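Local coordinates for protein endoglucanase (Clostridium thermocellum, PDB 2YIK) that is a family 9 glycoside hydrolase that probably hydrolyses internal beta-1,4-glucosidic bonds of cellulose, at residues 108-113 / 206-211; 167-170 / 176-179. All blocks are in the same frame, centred on the assembly; numbering follows the deposited sequence.

Overall arrangement
Interactions 1 and 2 sit side by side, their centres about 8 Å apart, and both reach the same small antiparallel sheet, in which strands 206-209 and 177-184 are neighbours. Interaction 1 is fully buried and joins a loop to strand 206-209 by apolar side chains alone; the polar bonds of the loop run within it or to other parts of the chain, not to that strand. Interaction 2, partly buried, works mainly by backbone hydrogen bonds within a hairpin, nested in sequence inside the long excursion that interaction 1 closes. The rings of F208 and F170 pack together, and R167 probably donates a hydrogen bond to the carbonyl of S111, so the two contacts touch directly.

Interaction 1: residues 108-113 / 206-211; sequences VDVSGG and GWFITK
Oxygen OD1 of D109, set between V108 and V110, the two valines that touch F208, is gripped by two donors of S111. The hydroxyl S111 OG reaches D109 OD1 at 2.7 Å, on the syn lone pair, while S111 N meets D109 OD1 at 2.9 Å, nearly along the C-O axis and with an N-H...O angle of 159°. The second bond defines an Asx turn. Aspartate suits the place because its short carboxylate can fold over the chain two residues on, and serine adds a second donor.

V108 and V110, whose CB atoms point toward the strand, supply the methyls that meet F208. V110 and F208 approach from opposite directions: V110 CG1 comes obliquely to F208 CZ at 4.1 Å, and V108 CG2 lies near the ring plane, off the same edge atom CZ, at 4.4 Å. F208 holds CG beside its own backbone N (chi1 -62°), which carries the ring back along the strand; there G206 O lies in its plane at the edge. Glycine fits at 206, where the ring crowds the space a side chain would take.

The loop's carbonyls V110 O and G112 O both accept from K122 NZ, and G113 pairs by its backbone with the zinc ligand C56. V108 lies about 5 Å by its side chain from a bound calcium. The whole is a loop with an Asx turn, lying between a calcium and the zinc site and packed on a strand of the small antiparallel sheet that accompanies the (alpha/alpha)6 barrel of glycoside hydrolase family 9.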
loop_
_atom_site.group_PDB
_atom_site.type_symbol
_atom_site.label_atom_id
_atom_site.label_comp_id
_atom_site.label_asym_id
_atom_site.label_seq_id
_atom_site.Cartn_x
_atom_site.Cartn_y
_atom_site.Cartn_z
ATOM N N VAL A 108 22.238 -12.669 -5.493
ATOM C CA VAL A 108 21.526 -12.118 -4.347
ATOM C C VAL A 108 20.072 -12.542 -4.455
ATOM O O VAL A 108 19.579 -12.830 -5.547
ATOM C CB VAL A 108 21.619 -10.580 -4.280
ATOM C CG1 VAL A 108 23.075 -10.154 -4.097
ATOM C CG2 VAL A 108 21.022 -9.969 -5.526
ATOM N N ASP A 109 19.393 -12.591 -3.314
ATOM C CA ASP A 109 17.996 -12.992 -3.264
ATOM C C ASP A 109 17.051 -11.795 -3.109
ATOM O O ASP A 109 16.948 -11.207 -2.033
ATOM C CB ASP A 109 17.799 -13.970 -2.100
ATOM C CG ASP A 109 16.379 -14.503 -2.007
ATOM O OD1 ASP A 109 15.521 -14.121 -2.836
ATOM O OD2 ASP A 109 16.119 -15.312 -1.090
ATOM N N VAL A 110 16.374 -11.421 -4.192
ATOM C CA VAL A 110 15.421 -10.315 -4.133
ATOM C C VAL A 110 14.035 -10.853 -4.490
ATOM O O VAL A 110 13.209 -10.162 -5.093
ATOM C CB VAL A 110 15.797 -9.149 -5.090
ATOM C CG1 VAL A 110 17.064 -8.462 -4.598
ATOM C CG2 VAL A 110 15.979 -9.657 -6.497
ATOM N N SER A 111 13.793 -12.098 -4.093
ATOM C CA SER A 111 12.526 -12.764 -4.342
ATOM C C SER A 111 11.528 -12.452 -3.230
ATOM O O SER A 111 11.897 -11.978 -2.152
ATOM C CB SER A 111 12.725 -14.280 -4.417
ATOM O OG SER A 111 12.958 -14.827 -3.128
ATOM N N GLY A 112 10.259 -12.724 -3.509
ATOM C CA GLY A 112 9.217 -12.487 -2.529
ATOM C C GLY A 112 8.356 -11.283 -2.842
ATOM O O GLY A 112 8.435 -10.713 -3.928
ATOM N N GLY A 113 7.527 -10.891 -1.886
ATOM C CA GLY A 113 6.673 -9.744 -2.117
ATOM C C GLY A 113 5.512 -10.034 -3.053
ATOM O O GLY A 113 5.113 -11.189 -3.240
ATOM N N GLY A 206 17.194 -6.260 -11.273
ATOM C CA GLY A 206 17.016 -5.820 -9.906
ATOM C C GLY A 206 17.488 -4.375 -9.859
ATOM O O GLY A 206 18.602 -4.076 -10.285
ATOM N N TRP A 207 16.650 -3.467 -9.373
ATOM C CA TRP A 207 17.039 -2.063 -9.307
ATOM C C TRP A 207 17.270 -1.715 -7.838
ATOM O O TRP A 207 16.449 -2.028 -6.965
ATOM C CB TRP A 207 15.961 -1.178 -9.955
ATOM C CG TRP A 207 15.491 -1.688 -11.319
ATOM C CD1 TRP A 207 14.716 -2.788 -11.556
ATOM C CD2 TRP A 207 15.754 -1.104 -12.609
ATOM N NE1 TRP A 207 14.474 -2.924 -12.903
ATOM C CE2 TRP A 207 15.096 -1.907 -13.572
ATOM C CE3 TRP A 207 16.476 0.014 -13.042
ATOM C CZ2 TRP A 207 15.140 -1.621 -14.946
ATOM C CZ3 TRP A 207 16.518 0.298 -14.413
ATOM C CH2 TRP A 207 15.852 -0.520 -15.344
ATOM N N PHE A 208 18.403 -1.073 -7.574
ATOM C CA PHE A 208 18.807 -0.751 -6.213
ATOM C C PHE A 208 19.039 0.718 -5.927
ATOM O O PHE A 208 19.548 1.445 -6.777
ATOM C CB PHE A 208 20.117 -1.482 -5.870
ATOM C CG PHE A 208 20.026 -2.984 -5.916
ATOM C CD1 PHE A 208 19.811 -3.653 -7.117
ATOM C CD2 PHE A 208 20.172 -3.735 -4.751
ATOM C CE1 PHE A 208 19.738 -5.042 -7.157
ATOM C CE2 PHE A 208 20.100 -5.123 -4.784
ATOM C CZ PHE A 208 19.885 -5.777 -5.987
ATOM N N ILE A 209 18.668 1.150 -4.722
ATOM C CA ILE A 209 18.929 2.523 -4.304
ATOM C C ILE A 209 20.246 2.424 -3.540
ATOM O O ILE A 209 20.458 1.508 -2.741
ATOM C CB ILE A 209 17.846 3.113 -3.367
ATOM C CG1 ILE A 209 16.594 3.453 -4.171
ATOM C CG2 ILE A 209 18.356 4.403 -2.716
ATOM C CD1 ILE A 209 15.417 2.601 -3.823
ATOM N N THR A 210 21.109 3.392 -3.794
ATOM C CA THR A 210 22.441 3.461 -3.230
ATOM C C THR A 210 22.659 4.898 -2.743
ATOM O O THR A 210 21.879 5.786 -3.084
ATOM C CB THR A 210 23.418 3.065 -4.371
ATOM O OG1 THR A 210 23.795 1.693 -4.225
ATOM C CG2 THR A 210 24.598 3.955 -4.424
ATOM N N LYS A 211 23.701 5.139 -1.952
ATOM C CA LYS A 211 23.956 6.494 -1.479
ATOM C C LYS A 211 24.416 7.385 -2.639
ATOM O O LYS A 211 24.498 8.606 -2.501
ATOM C CB LYS A 211 25.033 6.491 -0.393
ATOM C CG LYS A 211 26.463 6.366 -0.922
ATOM C CD LYS A 211 27.447 6.076 0.202
ATOM C CE LYS A 211 27.463 7.186 1.239
ATOM N NZ LYS A 211 28.379 8.306 0.842
#

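Interaction 2: residues 167-170 / 176-179; sequences RCTF and NVVA
T169 holds its methyl CG2 anti to the backbone N, and V177 holds CG2 beside its own N (CG1 anti, chi1 174°), which brings the two methyls together at 3.8 Å, T169 CG2 to V177 CG2, across a beta hairpin carrying a classic bulge. The two side chains cross at about a right angle. Beta-branched residues suit the extended backbone at T169 and V177, and both pack onto helix 238-257, while T169 OG1 is satisfied by F165 O of the preceding helix.

F170 forms an antiparallel hydrogen-bonded pair with A179. The amide F170 N donates to A179 O at 2.8 Å, with an N-H...O angle of 156°. In the other direction F170 O accepts twice: V178 N comes at 2.7 Å to F170 O, and A179 N at 3.3 Å to the same oxygen, in the carbonyl plane and on a lone pair. Two residues thus face one, and V178, at the bulge, packs on F92, N96 and V99 of helix 90-100.

A179 and F170 place their side chains on the same side of the sheet, and the small alanine is consistent with a place close to both L100 of that helix and the carbonyl I209 O. One face of the F170 ring has R167 O 3.8 Å above it, offset toward the rim. At the ring's edge, and in its plane, lies the same A179 O that binds the amide, 3.6 Å from F170 CD1.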
loop_
_atom_site.group_PDB
_atom_site.type_symbol
_atom_site.label_atom_id
_atom_site.label_comp_id
_atom_site.label_asym_id
_atom_site.label_seq_id
_atom_site.Cartn_x
_atom_site.Cartn_y
_atom_site.Cartn_z
ATOM N N ARG A 167 14.655 -8.448 3.313
ATOM C CA ARG A 167 15.618 -9.228 2.529
ATOM C C ARG A 167 16.276 -8.329 1.477
ATOM O O ARG A 167 17.425 -8.536 1.097
ATOM C CB ARG A 167 14.925 -10.392 1.801
ATOM C CG ARG A 167 14.647 -11.630 2.638
ATOM C CD ARG A 167 14.249 -12.803 1.741
ATOM N NE ARG A 167 13.073 -12.479 0.952
ATOM C CZ ARG A 167 11.822 -12.620 1.376
ATOM N NH1 ARG A 167 11.577 -13.094 2.588
ATOM N NH2 ARG A 167 10.819 -12.260 0.591
ATOM N N CYS A 168 15.533 -7.330 1.008
ATOM C CA CYS A 168 16.038 -6.412 -0.014
ATOM C C CYS A 168 16.864 -5.259 0.545
ATOM O O CYS A 168 17.409 -4.448 -0.207
ATOM C CB CYS A 168 14.873 -5.867 -0.846
ATOM S SG CYS A 168 14.160 -7.084 -1.999
ATOM N N THR A 169 16.946 -5.180 1.868
ATOM C CA THR A 169 17.728 -4.133 2.500
ATOM C C THR A 169 19.066 -4.747 2.894
ATOM O O THR A 169 19.142 -5.532 3.841
ATOM C CB THR A 169 17.036 -3.574 3.762
ATOM O OG1 THR A 169 15.704 -3.151 3.433
ATOM C CG2 THR A 169 17.818 -2.379 4.312
ATOM N N PHE A 170 20.106 -4.399 2.144
ATOM C CA PHE A 170 21.453 -4.900 2.391
ATOM C C PHE A 170 22.179 -3.940 3.333
ATOM O O PHE A 170 22.494 -2.804 2.960
ATOM C CB PHE A 170 22.182 -5.042 1.053
ATOM C CG PHE A 170 21.518 -6.011 0.120
ATOM C CD1 PHE A 170 20.446 -5.605 -0.674
ATOM C CD2 PHE A 170 21.892 -7.352 0.103
ATOM C CE1 PHE A 170 19.755 -6.519 -1.467
ATOM C CE2 PHE A 170 21.209 -8.275 -0.690
ATOM C CZ PHE A 170 20.135 -7.858 -1.472
ATOM N N ASN A 176 23.990 -0.200 9.148
ATOM C CA ASN A 176 23.901 0.828 8.114
ATOM C C ASN A 176 23.455 0.244 6.783
ATOM O O ASN A 176 23.969 -0.788 6.345
ATOM C CB ASN A 176 25.251 1.519 7.924
ATOM C CG ASN A 176 25.795 2.077 9.214
ATOM O OD1 ASN A 176 26.840 1.633 9.703
ATOM N ND2 ASN A 176 25.088 3.048 9.785
ATOM N N VAL A 177 22.493 0.907 6.146
ATOM C CA VAL A 177 21.991 0.461 4.850
ATOM C C VAL A 177 23.010 0.791 3.761
ATOM O O VAL A 177 23.468 1.925 3.643
ATOM C CB VAL A 177 20.646 1.138 4.486
ATOM C CG1 VAL A 177 20.239 0.746 3.073
ATOM C CG2 VAL A 177 19.565 0.731 5.482
ATOM N N VAL A 178 23.356 -0.216 2.971
ATOM C CA VAL A 178 24.314 -0.060 1.891
ATOM C C VAL A 178 23.581 0.035 0.546
ATOM O O VAL A 178 23.958 0.814 -0.331
ATOM C CB VAL A 178 25.303 -1.256 1.888
ATOM C CG1 VAL A 178 26.104 -1.281 0.601
ATOM C CG2 VAL A 178 26.238 -1.151 3.095
ATOM N N ALA A 179 22.527 -0.757 0.399
ATOM C CA ALA A 179 21.722 -0.755 -0.815
ATOM C C ALA A 179 20.338 -1.332 -0.515
ATOM O O ALA A 179 20.170 -2.153 0.396
ATOM C CB ALA A 179 22.405 -1.573 -1.906
#